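Local coordinates for protein putative amidohydrolase (Unidentified, PDB 3FEQ) that probably hydrolyses dipeptides that end in proline, as a zinc-dependent prolidase of the amidohydrolase superfamily, at residues Gly31-Glu36 / Gln363-Val368; Asn72-Val77 / Gly288-Ser293; Ser132-Ser137 / Arg179-Lys184; Gly267-Pro272 / Ala357-Met362; Glu399-Leu402 / Val408-Gln411. All blocks are in the same frame, centred on the assembly; numbering follows the deposited sequence.

Contact 1 (Gly31-Glu36 / Gln363-Val368); sequences GERIVE and QGQLGV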
# COMPACT_ATOMS: atom_id res chain seq x y z
N GLY C 31 -9.34 -45.17 31.25
CA GLY C 31 -9.34 -43.83 30.69
C GLY C 31 -9.07 -43.93 29.21
O GLY C 31 -9.86 -44.51 28.47
N GLU C 32 -7.93 -43.40 28.81
CA GLU C 32 -7.55 -43.37 27.41
C GLU C 32 -6.33 -44.25 27.16
O GLU C 32 -5.85 -44.34 26.04
CB GLU C 32 -7.26 -41.94 26.99
CG GLU C 32 -8.37 -40.97 27.32
CD GLU C 32 -8.11 -39.58 26.79
OE1 GLU C 32 -8.97 -38.70 26.96
OE2 GLU C 32 -7.03 -39.37 26.19
N ARG C 33 -5.85 -44.90 28.21
CA ARG C 33 -4.61 -45.67 28.14
C ARG C 33 -4.80 -47.17 28.29
O ARG C 33 -5.80 -47.63 28.85
CB ARG C 33 -3.61 -45.15 29.16
CG ARG C 33 -3.40 -43.65 29.08
CD ARG C 33 -1.95 -43.32 29.25
NE ARG C 33 -1.56 -42.12 28.50
CZ ARG C 33 -0.87 -42.13 27.37
NH1 ARG C 33 -0.53 -40.99 26.77
NH2 ARG C 33 -0.50 -43.28 26.83
N ILE C 34 -3.84 -47.93 27.78
CA ILE C 34 -3.78 -49.37 27.98
C ILE C 34 -3.04 -49.66 29.29
O ILE C 34 -1.94 -49.14 29.50
CB ILE C 34 -3.10 -50.07 26.79
CG1 ILE C 34 -3.88 -49.82 25.50
CG2 ILE C 34 -2.96 -51.56 27.05
CD1 ILE C 34 -3.30 -50.50 24.27
N VAL C 35 -3.65 -50.43 30.18
CA VAL C 35 -3.05 -50.71 31.49
C VAL C 35 -2.55 -52.14 31.63
O VAL C 35 -1.64 -52.40 32.41
CB VAL C 35 -4.01 -50.44 32.65
CG1 VAL C 35 -3.22 -50.20 33.90
CG2 VAL C 35 -4.88 -49.27 32.35
N GLU C 36 -3.15 -53.07 30.89
CA GLU C 36 -2.73 -54.46 30.95
C GLU C 36 -2.99 -55.20 29.66
O GLU C 36 -4.08 -55.14 29.10
CB GLU C 36 -3.42 -55.19 32.10
CG GLU C 36 -2.47 -55.76 33.15
CD GLU C 36 -3.19 -56.57 34.21
OE1 GLU C 36 -3.02 -56.27 35.41
OE2 GLU C 36 -3.94 -57.50 33.85
N GLN C 363 6.40 -42.70 19.28
CA GLN C 363 6.94 -44.03 19.56
C GLN C 363 6.58 -44.44 20.98
O GLN C 363 6.85 -43.71 21.91
CB GLN C 363 8.46 -44.10 19.30
CG GLN C 363 9.31 -43.00 19.97
CD GLN C 363 9.39 -41.68 19.17
OE1 GLN C 363 9.47 -40.58 19.74
NE2 GLN C 363 9.38 -41.80 17.84
N GLY C 364 5.85 -45.53 21.12
CA GLY C 364 5.40 -45.95 22.44
C GLY C 364 4.04 -45.40 22.81
O GLY C 364 3.38 -45.92 23.71
N GLN C 365 3.60 -44.37 22.09
CA GLN C 365 2.33 -43.73 22.38
C GLN C 365 1.23 -44.27 21.47
O GLN C 365 0.10 -44.47 21.90
CB GLN C 365 2.47 -42.22 22.17
CG GLN C 365 2.09 -41.37 23.36
CD GLN C 365 2.80 -41.78 24.63
OE1 GLN C 365 2.21 -41.76 25.71
NE2 GLN C 365 4.06 -42.17 24.51
N LEU C 366 1.57 -44.50 20.21
CA LEU C 366 0.65 -45.08 19.25
C LEU C 366 1.35 -46.22 18.53
O LEU C 366 2.56 -46.42 18.71
CB LEU C 366 0.19 -44.03 18.24
CG LEU C 366 -0.43 -42.74 18.77
CD1 LEU C 366 -0.47 -41.70 17.70
CD2 LEU C 366 -1.82 -42.95 19.32
N GLY C 367 0.59 -46.99 17.75
CA GLY C 367 1.14 -48.03 16.89
C GLY C 367 1.64 -49.27 17.62
O GLY C 367 2.29 -50.13 17.02
N VAL C 368 1.33 -49.37 18.90
CA VAL C 368 1.76 -50.52 19.69
C VAL C 368 0.75 -50.83 20.80
O VAL C 368 0.28 -49.91 21.48
CB VAL C 368 3.21 -50.33 20.25
CG1 VAL C 368 3.27 -49.21 21.29
CG2 VAL C 368 3.77 -51.63 20.79

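Contact 2 (Asn72-Val77 / Gly288-Ser293); sequences NANLGV and GMPPES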
# COMPACT_ATOMS: atom_id res chain seq x y z
N ASN C 72 -12.16 -32.80 -4.04
CA ASN C 72 -12.12 -33.21 -5.44
C ASN C 72 -10.75 -33.23 -6.12
O ASN C 72 -9.85 -32.48 -5.74
CB ASN C 72 -13.16 -32.47 -6.28
CG ASN C 72 -12.67 -31.15 -6.79
OD1 ASN C 72 -12.14 -31.06 -7.90
ND2 ASN C 72 -12.86 -30.12 -5.99
N ALA C 73 -10.62 -34.06 -7.15
CA ALA C 73 -9.34 -34.47 -7.73
C ALA C 73 -8.56 -33.35 -8.43
O ALA C 73 -7.36 -33.45 -8.64
CB ALA C 73 -9.54 -35.65 -8.68
N ASN C 74 -9.27 -32.30 -8.82
CA ASN C 74 -8.61 -31.09 -9.31
C ASN C 74 -8.26 -30.17 -8.13
O ASN C 74 -9.13 -29.51 -7.55
CB ASN C 74 -9.54 -30.37 -10.30
CG ASN C 74 -8.83 -29.30 -11.11
OD1 ASN C 74 -7.93 -28.61 -10.62
ND2 ASN C 74 -9.25 -29.14 -12.35
N LEU C 75 -6.98 -30.14 -7.77
CA LEU C 75 -6.55 -29.36 -6.60
C LEU C 75 -6.61 -27.86 -6.84
O LEU C 75 -6.69 -27.08 -5.88
CB LEU C 75 -5.14 -29.76 -6.16
CG LEU C 75 -4.94 -31.16 -5.58
CD1 LEU C 75 -3.47 -31.40 -5.26
CD2 LEU C 75 -5.81 -31.40 -4.35
N GLY C 76 -6.52 -27.46 -8.10
CA GLY C 76 -6.79 -26.07 -8.47
C GLY C 76 -8.19 -25.66 -8.08
O GLY C 76 -8.37 -24.72 -7.32
N VAL C 77 -9.18 -26.41 -8.55
CA VAL C 77 -10.58 -26.10 -8.29
C VAL C 77 -10.97 -26.43 -6.85
O VAL C 77 -11.90 -25.84 -6.31
CB VAL C 77 -11.53 -26.77 -9.32
CG1 VAL C 77 -12.08 -28.08 -8.79
CG2 VAL C 77 -12.68 -25.84 -9.69
N GLY C 288 -11.97 -35.55 -13.30
CA GLY C 288 -11.84 -34.11 -13.47
C GLY C 288 -10.48 -33.51 -13.16
O GLY C 288 -10.37 -32.30 -12.96
N MET C 289 -9.44 -34.35 -13.13
CA MET C 289 -8.05 -33.86 -13.08
C MET C 289 -7.52 -33.58 -14.49
O MET C 289 -7.59 -34.46 -15.36
CB MET C 289 -7.13 -34.85 -12.34
CG MET C 289 -5.75 -34.27 -12.00
SD MET C 289 -4.49 -35.45 -11.46
CE MET C 289 -4.48 -36.61 -12.84
N PRO C 290 -7.01 -32.34 -14.73
CA PRO C 290 -6.54 -31.81 -16.02
C PRO C 290 -5.74 -32.81 -16.87
O PRO C 290 -4.93 -33.56 -16.33
CB PRO C 290 -5.65 -30.62 -15.62
CG PRO C 290 -5.75 -30.50 -14.11
CD PRO C 290 -6.92 -31.31 -13.68
N PRO C 291 -5.98 -32.82 -18.20
CA PRO C 291 -5.48 -33.85 -19.12
C PRO C 291 -3.96 -34.02 -19.19
O PRO C 291 -3.48 -35.11 -19.55
CB PRO C 291 -6.03 -33.40 -20.48
CG PRO C 291 -7.21 -32.55 -20.15
CD PRO C 291 -6.81 -31.82 -18.91
N GLU C 292 -3.21 -32.97 -18.85
CA GLU C 292 -1.73 -33.02 -18.86
C GLU C 292 -1.11 -33.42 -17.51
O GLU C 292 0.11 -33.55 -17.39
CB GLU C 292 -1.13 -31.71 -19.39
CG GLU C 292 -1.02 -30.57 -18.37
CD GLU C 292 -2.33 -29.82 -18.16
OE1 GLU C 292 -3.26 -29.97 -18.99
OE2 GLU C 292 -2.44 -29.08 -17.15
N SER C 293 -1.96 -33.60 -16.50
CA SER C 293 -1.56 -34.18 -15.21
C SER C 293 -1.63 -35.71 -15.26
O SER C 293 -0.81 -36.41 -14.65
CB SER C 293 -2.44 -33.64 -14.08
OG SER C 293 -1.88 -32.48 -13.49

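Contact 3 (Ser132-Ser137 / Arg179-Lys184); sequences SGKALS and REEIQK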
# COMPACT_ATOMS: atom_id res chain seq x y z
N SER C 132 -0.33 -30.30 8.83
CA SER C 132 0.82 -29.60 8.29
C SER C 132 0.51 -28.10 8.14
O SER C 132 1.42 -27.28 8.00
CB SER C 132 1.25 -30.22 6.96
OG SER C 132 1.81 -31.53 7.14
N GLY C 133 -0.77 -27.76 8.24
CA GLY C 133 -1.25 -26.46 7.83
C GLY C 133 -1.25 -26.44 6.32
O GLY C 133 -2.00 -27.18 5.70
N LYS C 134 -0.39 -25.63 5.72
CA LYS C 134 -0.32 -25.59 4.27
C LYS C 134 1.06 -25.93 3.77
O LYS C 134 2.06 -25.50 4.33
CB LYS C 134 -0.71 -24.22 3.75
CG LYS C 134 -1.87 -23.62 4.45
CD LYS C 134 -2.63 -22.69 3.53
CE LYS C 134 -3.89 -23.35 2.99
NZ LYS C 134 -4.85 -23.76 4.06
N ALA C 135 1.10 -26.72 2.71
CA ALA C 135 2.36 -27.09 2.10
C ALA C 135 3.05 -25.83 1.61
O ALA C 135 2.41 -24.94 1.05
CB ALA C 135 2.12 -28.04 0.96
N LEU C 136 4.35 -25.73 1.86
CA LEU C 136 5.12 -24.67 1.26
C LEU C 136 5.52 -25.01 -0.17
O LEU C 136 5.86 -26.14 -0.47
CB LEU C 136 6.34 -24.38 2.11
CG LEU C 136 6.02 -24.01 3.55
CD1 LEU C 136 7.29 -23.51 4.21
CD2 LEU C 136 4.92 -22.95 3.61
N SER C 137 5.40 -24.04 -1.07
CA SER C 137 5.80 -24.25 -2.46
C SER C 137 6.40 -22.97 -3.00
O SER C 137 6.01 -21.89 -2.58
CB SER C 137 4.62 -24.68 -3.32
OG SER C 137 4.99 -24.73 -4.69
N ARG C 179 7.42 -20.12 10.74
CA ARG C 179 6.97 -19.55 12.01
C ARG C 179 5.44 -19.31 12.03
O ARG C 179 4.77 -19.63 12.99
CB ARG C 179 7.73 -18.26 12.34
CG ARG C 179 9.22 -18.46 12.45
CD ARG C 179 9.96 -17.20 12.83
NE ARG C 179 11.41 -17.43 12.89
CZ ARG C 179 12.34 -16.48 12.74
NH1 ARG C 179 11.99 -15.21 12.53
NH2 ARG C 179 13.63 -16.79 12.82
N GLU C 180 4.90 -18.78 10.94
CA GLU C 180 3.46 -18.57 10.84
C GLU C 180 2.73 -19.88 11.00
O GLU C 180 1.71 -19.95 11.70
CB GLU C 180 3.08 -17.94 9.49
CG GLU C 180 3.39 -16.44 9.36
CD GLU C 180 3.33 -15.94 7.92
OE1 GLU C 180 3.42 -14.71 7.71
OE2 GLU C 180 3.18 -16.77 7.00
N GLU C 181 3.25 -20.92 10.34
CA GLU C 181 2.54 -22.20 10.26
C GLU C 181 2.56 -22.90 11.61
O GLU C 181 1.56 -23.43 12.06
CB GLU C 181 3.12 -23.11 9.18
CG GLU C 181 2.70 -22.75 7.74
CD GLU C 181 1.22 -22.37 7.56
OE1 GLU C 181 0.33 -23.06 8.10
OE2 GLU C 181 0.95 -21.39 6.82
N ILE C 182 3.68 -22.78 12.29
CA ILE C 182 3.82 -23.32 13.62
C ILE C 182 2.99 -22.55 14.64
O ILE C 182 2.34 -23.16 15.49
CB ILE C 182 5.30 -23.42 14.01
CG1 ILE C 182 5.83 -24.75 13.51
CG2 ILE C 182 5.49 -23.34 15.51
CD1 ILE C 182 7.13 -24.64 12.77
N GLN C 183 2.99 -21.22 14.56
CA GLN C 183 2.08 -20.44 15.40
C GLN C 183 0.62 -20.87 15.19
O GLN C 183 -0.08 -21.11 16.16
CB GLN C 183 2.25 -18.94 15.20
CG GLN C 183 1.66 -18.11 16.34
CD GLN C 183 0.18 -17.73 16.15
OE1 GLN C 183 -0.40 -17.92 15.08
NE2 GLN C 183 -0.42 -17.20 17.21
N LYS C 184 0.20 -21.05 13.93
CA LYS C 184 -1.16 -21.50 13.66
C LYS C 184 -1.43 -22.93 14.14
O LYS C 184 -2.58 -23.36 14.19
CB LYS C 184 -1.50 -21.40 12.17
CG LYS C 184 -1.62 -19.99 11.64
CD LYS C 184 -2.08 -20.03 10.20
CE LYS C 184 -1.37 -19.01 9.34
NZ LYS C 184 -1.25 -19.51 7.94

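Contact 4 (Gly267-Pro272 / Ala357-Met362); sequences GAFVVP and AEIVNM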
# COMPACT_ATOMS: atom_id res chain seq x y z
N GLY C 267 19.12 -41.33 8.52
CA GLY C 267 18.01 -41.72 9.38
C GLY C 267 16.69 -41.14 8.91
O GLY C 267 15.77 -40.93 9.70
N ALA C 268 16.61 -40.90 7.61
CA ALA C 268 15.43 -40.35 6.97
C ALA C 268 14.42 -41.43 6.57
O ALA C 268 14.80 -42.47 6.06
CB ALA C 268 15.84 -39.55 5.78
N PHE C 269 13.14 -41.14 6.74
CA PHE C 269 12.08 -42.08 6.40
C PHE C 269 11.58 -41.85 4.97
O PHE C 269 11.93 -40.86 4.33
CB PHE C 269 10.92 -41.93 7.38
CG PHE C 269 11.31 -42.12 8.83
CD1 PHE C 269 10.90 -43.23 9.53
CD2 PHE C 269 12.11 -41.18 9.48
CE1 PHE C 269 11.28 -43.42 10.84
CE2 PHE C 269 12.49 -41.36 10.81
CZ PHE C 269 12.08 -42.48 11.48
N VAL C 270 10.79 -42.79 4.45
CA VAL C 270 10.06 -42.61 3.19
C VAL C 270 8.59 -42.95 3.38
O VAL C 270 8.26 -43.83 4.17
CB VAL C 270 10.57 -43.54 2.08
CG1 VAL C 270 10.10 -43.07 0.72
CG2 VAL C 270 12.06 -43.61 2.10
N VAL C 271 7.71 -42.26 2.68
CA VAL C 271 6.29 -42.62 2.71
C VAL C 271 5.84 -42.74 1.27
O VAL C 271 5.53 -41.74 0.64
CB VAL C 271 5.43 -41.58 3.47
CG1 VAL C 271 4.03 -42.06 3.57
CG2 VAL C 271 5.95 -41.36 4.86
N PRO C 272 5.94 -43.94 0.70
CA PRO C 272 5.41 -44.18 -0.64
C PRO C 272 3.90 -44.06 -0.63
O PRO C 272 3.28 -44.26 0.41
CB PRO C 272 5.81 -45.63 -0.91
CG PRO C 272 7.01 -45.86 -0.01
CD PRO C 272 6.67 -45.11 1.23
N ALA C 357 4.14 -44.58 13.72
CA ALA C 357 4.13 -43.88 15.00
C ALA C 357 5.47 -43.25 15.32
O ALA C 357 5.54 -42.21 15.96
CB ALA C 357 3.71 -44.79 16.10
N GLU C 358 6.54 -43.86 14.81
CA GLU C 358 7.87 -43.27 14.88
C GLU C 358 7.96 -42.02 14.02
O GLU C 358 8.59 -41.03 14.42
CB GLU C 358 8.92 -44.29 14.44
CG GLU C 358 10.35 -43.91 14.79
CD GLU C 358 11.37 -44.93 14.30
OE1 GLU C 358 11.01 -46.12 14.12
OE2 GLU C 358 12.54 -44.55 14.10
N ILE C 359 7.38 -42.08 12.83
CA ILE C 359 7.35 -40.95 11.93
C ILE C 359 6.67 -39.74 12.59
O ILE C 359 7.26 -38.65 12.65
CB ILE C 359 6.64 -41.31 10.62
CG1 ILE C 359 7.56 -42.16 9.76
CG2 ILE C 359 6.17 -40.05 9.88
CD1 ILE C 359 6.89 -42.67 8.51
N VAL C 360 5.49 -39.96 13.17
CA VAL C 360 4.81 -38.90 13.89
C VAL C 360 5.32 -38.65 15.31
O VAL C 360 4.64 -37.95 16.07
CB VAL C 360 3.25 -39.06 13.88
CG1 VAL C 360 2.72 -39.08 12.46
CG2 VAL C 360 2.81 -40.30 14.64
N ASN C 361 6.52 -39.17 15.63
CA ASN C 361 7.19 -39.00 16.95
C ASN C 361 6.37 -39.49 18.14
O ASN C 361 6.45 -38.91 19.22
CB ASN C 361 7.60 -37.55 17.22
CG ASN C 361 8.77 -37.10 16.39
OD1 ASN C 361 9.87 -37.64 16.52
ND2 ASN C 361 8.57 -36.07 15.58
N MET C 362 5.55 -40.50 17.93
CA MET C 362 4.69 -41.00 18.99
C MET C 362 5.09 -42.43 19.35
O MET C 362 4.23 -43.26 19.66
CB MET C 362 3.23 -40.94 18.57
CG MET C 362 2.62 -39.55 18.60
SD MET C 362 2.34 -38.89 20.26
CE MET C 362 0.60 -38.47 20.22

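Contact 5 (Glu399-Leu402 / Val408-Gln411); sequences EYVL and VKRQ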
# COMPACT_ATOMS: atom_id res chain seq x y z
N GLU C 399 -14.67 -54.66 12.61
CA GLU C 399 -15.96 -54.45 13.25
C GLU C 399 -15.92 -53.61 14.51
O GLU C 399 -16.96 -53.15 14.97
CB GLU C 399 -16.69 -55.77 13.51
CG GLU C 399 -16.04 -56.65 14.53
CD GLU C 399 -15.42 -57.86 13.90
OE1 GLU C 399 -14.21 -57.81 13.59
OE2 GLU C 399 -16.15 -58.85 13.69
N TYR C 400 -14.73 -53.40 15.07
CA TYR C 400 -14.60 -52.46 16.18
C TYR C 400 -13.45 -51.49 15.98
O TYR C 400 -12.34 -51.89 15.64
CB TYR C 400 -14.43 -53.19 17.50
CG TYR C 400 -15.65 -53.96 17.95
CD1 TYR C 400 -16.82 -53.30 18.32
CD2 TYR C 400 -15.64 -55.35 18.02
CE1 TYR C 400 -17.93 -54.00 18.75
CE2 TYR C 400 -16.75 -56.05 18.43
CZ TYR C 400 -17.89 -55.38 18.80
OH TYR C 400 -19.00 -56.07 19.22
N VAL C 401 -13.72 -50.21 16.20
CA VAL C 401 -12.64 -49.23 16.29
C VAL C 401 -12.70 -48.47 17.60
O VAL C 401 -13.73 -47.89 17.95
CB VAL C 401 -12.63 -48.26 15.10
CG1 VAL C 401 -11.54 -47.23 15.27
CG2 VAL C 401 -12.43 -49.00 13.79
N LEU C 402 -11.61 -48.51 18.35
CA LEU C 402 -11.52 -47.75 19.58
C LEU C 402 -10.56 -46.60 19.41
O LEU C 402 -9.48 -46.75 18.84
CB LEU C 402 -11.04 -48.64 20.72
CG LEU C 402 -12.13 -49.21 21.63
CD1 LEU C 402 -12.89 -50.29 20.91
CD2 LEU C 402 -11.49 -49.75 22.89
N VAL C 408 -15.79 -46.14 18.89
CA VAL C 408 -16.28 -45.17 17.93
C VAL C 408 -16.89 -45.78 16.68
O VAL C 408 -17.61 -45.11 15.94
CB VAL C 408 -15.20 -44.16 17.52
CG1 VAL C 408 -15.77 -42.77 17.51
CG2 VAL C 408 -14.04 -44.22 18.47
N LYS C 409 -16.59 -47.06 16.42
CA LYS C 409 -17.19 -47.77 15.29
C LYS C 409 -17.59 -49.19 15.65
O LYS C 409 -16.77 -49.97 16.13
CB LYS C 409 -16.23 -47.79 14.09
CG LYS C 409 -16.00 -46.44 13.43
CD LYS C 409 -17.26 -45.93 12.75
CE LYS C 409 -17.08 -44.54 12.17
NZ LYS C 409 -18.30 -44.15 11.39
N ARG C 410 -18.85 -49.52 15.42
CA ARG C 410 -19.35 -50.87 15.59
C ARG C 410 -19.93 -51.36 14.27
O ARG C 410 -20.90 -50.81 13.77
CB ARG C 410 -20.41 -50.92 16.69
CG ARG C 410 -21.08 -52.28 16.87
CD ARG C 410 -22.40 -52.16 17.63
NE ARG C 410 -22.20 -51.71 19.01
CZ ARG C 410 -21.98 -52.53 20.03
NH1 ARG C 410 -21.92 -53.84 19.84
NH2 ARG C 410 -21.80 -52.03 21.25
N GLN C 411 -19.30 -52.38 13.69
CA GLN C 411 -19.59 -52.76 12.32
C GLN C 411 -19.72 -54.27 12.18
O GLN C 411 -20.82 -54.80 12.23
CB GLN C 411 -18.51 -52.23 11.36
CG GLN C 411 -17.64 -51.11 11.94
CD GLN C 411 -17.13 -50.13 10.90
OE1 GLN C 411 -17.85 -49.76 9.97
NE2 GLN C 411 -15.90 -49.67 11.08

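Contact 1 (Gly31-Glu36 / Gln363-Val368)
Arg-33 and Gln-365 meet because both chains bend: the CG of Arg-33 stands beside its own backbone N (chi1 -52°) and the chain turns again at chi2 and chi3, while Gln-365 folds at chi2 (53°). Neither CB points straight across, and the CA atoms of Arg-33 and Gln-365 are 9.2 Å apart, so only long, flexible side chains could bridge the gap. A single oxygen makes the contact. Gln-365 OE1 lies 3.0 Å from Arg-33 NH1, and Arg-33 NH2 approaches the same Gln-365 OE1 to 3.3 Å. Both count as weak hydrogen bonds, since their N-H directions diverge from the acceptor. The guanidinium and amide planes stand 69° apart, quite unlike a flat, two-pronged pairing. A neutral amide suits the place: its carbonyl end can accept from the charged guanidinium, an attraction probably softened by the solvent around these two partly exposed residues. Ile-34, next along the strand, is instead buried, as expected from the alternation of side chains in a strand. Arg-33 and Gln-365 both rest on Ile-374, whereas Ile-34 packs on Ile-29 and Ile-369. The contact is a light bridge between strand 33-38, the antiparallel neighbour of strand 20-30, and the loop that leads from helix 354-359 towards strand 377-380.

Contact 2 (Asn72-Val77 / Gly288-Ser293)
Asn-74 forms the close-packed part of this contact, lying against the backbone of Gly-288 and the ring of Pro-290. Its CB is 3.4 Å from Gly-288 O, and its amide passes near the proline ring, with Asn-74 ND2 3.5 Å from Pro-290 CD. The same ND2 gives Gly-288 O a weak hydrogen bond. With CG anti to the backbone N (chi1 -166°) the amide is carried to the gap between the segments, and its turn about CB-CG (chi2 -35°) sets ND2 toward Gly-288 and OD1 toward the helix start: Asn-74 OD1 accepts from Val-77 N at 3.3 Å, the donor standing 64° out of the carbonyl plane. Asparagine suits this N-cap, because its amide serves the helix with oxygen and the facing loop with nitrogen. Just before it, Asn-72 OD1 takes the N-H of Asn-74 in an Asx turn. The buried apolar side is looser, Ala-73 CB and Met-289 CB being 4.5 Å apart, and the methionine chain then runs away from the contact. Towards solvent the cover thins out at Gly-288, an exposed residue whose positive phi suits glycine. Ala-73 also packs on Met-328, and Met-289 on Val-294. In the fold, the start of helix 75-79, shortly after the zinc ligands His-65 and His-67, meets the loop between helices 274-282 and 297-300.

Contact 3 (Ser132-Ser137 / Arg179-Lys184)
Glu-181 reaches from its helix to the backbone of Gly-133 and Lys-134, and this meeting is one of close approach without a bond. Its OE1 stands 3.6 Å from Lys-134 N and, on the other side of that peptide link, OE1 of Glu-181 is 3.8 Å from Gly-133 CA. Glycine fits here twice over: it has no CB to stand in the way of the carboxylate, and its positive phi is readily adopted by a residue without a side chain. Glu-181 gets there with CG beside its backbone N (chi1 -78°) and a second bend at chi2, which turns the carboxylate so that OE1 faces the Gly-133 and Lys-134 backbone while OE2 stays within range of Lys-184.

Ionic interactions occupy the other oxygen. Lys-184, one helical turn on, places NZ 3.1 Å from Glu-181 OE2 in a salt bridge, arriving 40° out of the carboxylate plane; Arg-166 forms a second salt bridge to that OE2. Two cations on one oxygen of this buried residue probably keep the carboxylate ionised. Lys-134 acts at longer range, its NZ lying 6.6 Å from Glu-181 OE1, where it may add to the favourable field. On another flank of the helix, Arg-179 makes salt bridges with Asp-169 and Glu-213 of the second subunit.

Apolar packing is supplied by Leu-136, which lies on Ala-177 and Val-178 of the same helix. Helix 171-184 thus covers the turn leading into strand 135-137, which pairs with strand 165-167.

Contact 4 (Gly267-Pro272 / Ala357-Met362)
The contact belongs to the TIM barrel of the amidohydrolase fold: from the inward side of barrel strand 269-271, Phe-269 packs on Glu-358 and Ile-359 at the end of helix 354-359, and Val-271 on Ile-359 alone of that segment. Val-270 between them faces outward to Tyr-311 of helix 302-314, the alternation expected of a barrel strand. Ile-359 also touches Cys-64 and Arg-106 on two other strands, so the helix end probably helps to fill the bottom of the barrel.

Ile-359 carries the apolar part. Its CG1 lies beside its backbone N (chi1 -76°), and the branch that follows passes along Phe-269, with Ile-359 CG1 3.5 Å from Phe-269 CD1. The end of the branch goes on to Val-271, where Ile-359 CD1 is 4.0 Å from Val-271 CG2. A branched, purely apolar chain thus suits the hydrocarbon surfaces of both neighbours on the strand.

The helix ends in a Schellman motif, with Asn-361 as the C-prime residue of positive phi and its N bonded to Glu-358 O at 3.0 Å. Arg-247 also donates to the backbone oxygens of Glu-358 and Ile-359.

Glu-358, its chain extended, reaches across to the rim of the phenyl ring, where the ring's hydrogens are slightly positive and probably welcome a carboxylate; Lys-317 is a weak, long ion partner. Carboxylate and ring planes are 89° apart, and Glu-358 OE2 lies at the ring edge, 3.4 Å from Phe-269 CZ.

Contact 5 (Glu399-Leu402 / Val408-Gln411)
Strands 399-402 and 408-410 run antiparallel (170° between their directions), their axes approaching to 4.7 Å, with Val-401 and Lys-409 as a hydrogen-bonded pair and Tyr-400 and Arg-410 as a non-hydrogen-bonded one. Val-401 N donates to Lys-409 O at 3.1 Å, and Gln-411 N to Glu-399 O at 2.8 Å. Val-401 O receives two N-H groups, from Val-408 N at 2.9 Å and, weakly, from Lys-409 N at 3.3 Å, because Val-408 and Lys-409 together face Val-401 in a classic beta bulge. This is the C-terminal beta hairpin of the modelled chain, joined to its sheet through strand 377-380. On one face Val-401 CB packs 3.8 Å from Lys-409 CB; the beta-branched valine is at home in a strand, while the lysine's first methylenes lie alongside it and the chain leads on to helix 90-99. Gln-411 sends its NE2 to Ser-99 O on that helix. On the other face, Tyr-400 and Arg-410 lie side by side, their planes 80° apart; long, flat-ended chains suit this partly exposed face, where the exposed arginine keeps its charge at the surface. Tyr-400 CE1 stands over one face of the guanidinium, 4.1 Å from Arg-410 NH1.

How the contacts relate
Contacts 3 and 4 are buried, contact 4 inside the barrel and contact 3 under helix 171-184; contacts 2 and 5 are partly buried, and contact 1 lies at the surface. Their chemistry follows: apolar packing dominates contact 4, charge compensated by neighbouring cations marks contact 3, the amide of a helix N-cap residue carries contact 2, main-chain bonds make contact 5, and contact 1 rests on two weak side-chain bonds. Contacts 1 and 4 touch, because residues 363-368 continue directly from 357-362; Leu-366 O packs on Ala-357 CB. Contacts 1 and 5 reach the same mixed sheet, about 8 Å apart at their nearest atoms, whereas contact 2 lies on the opposite side of the chain's centre from contact 1.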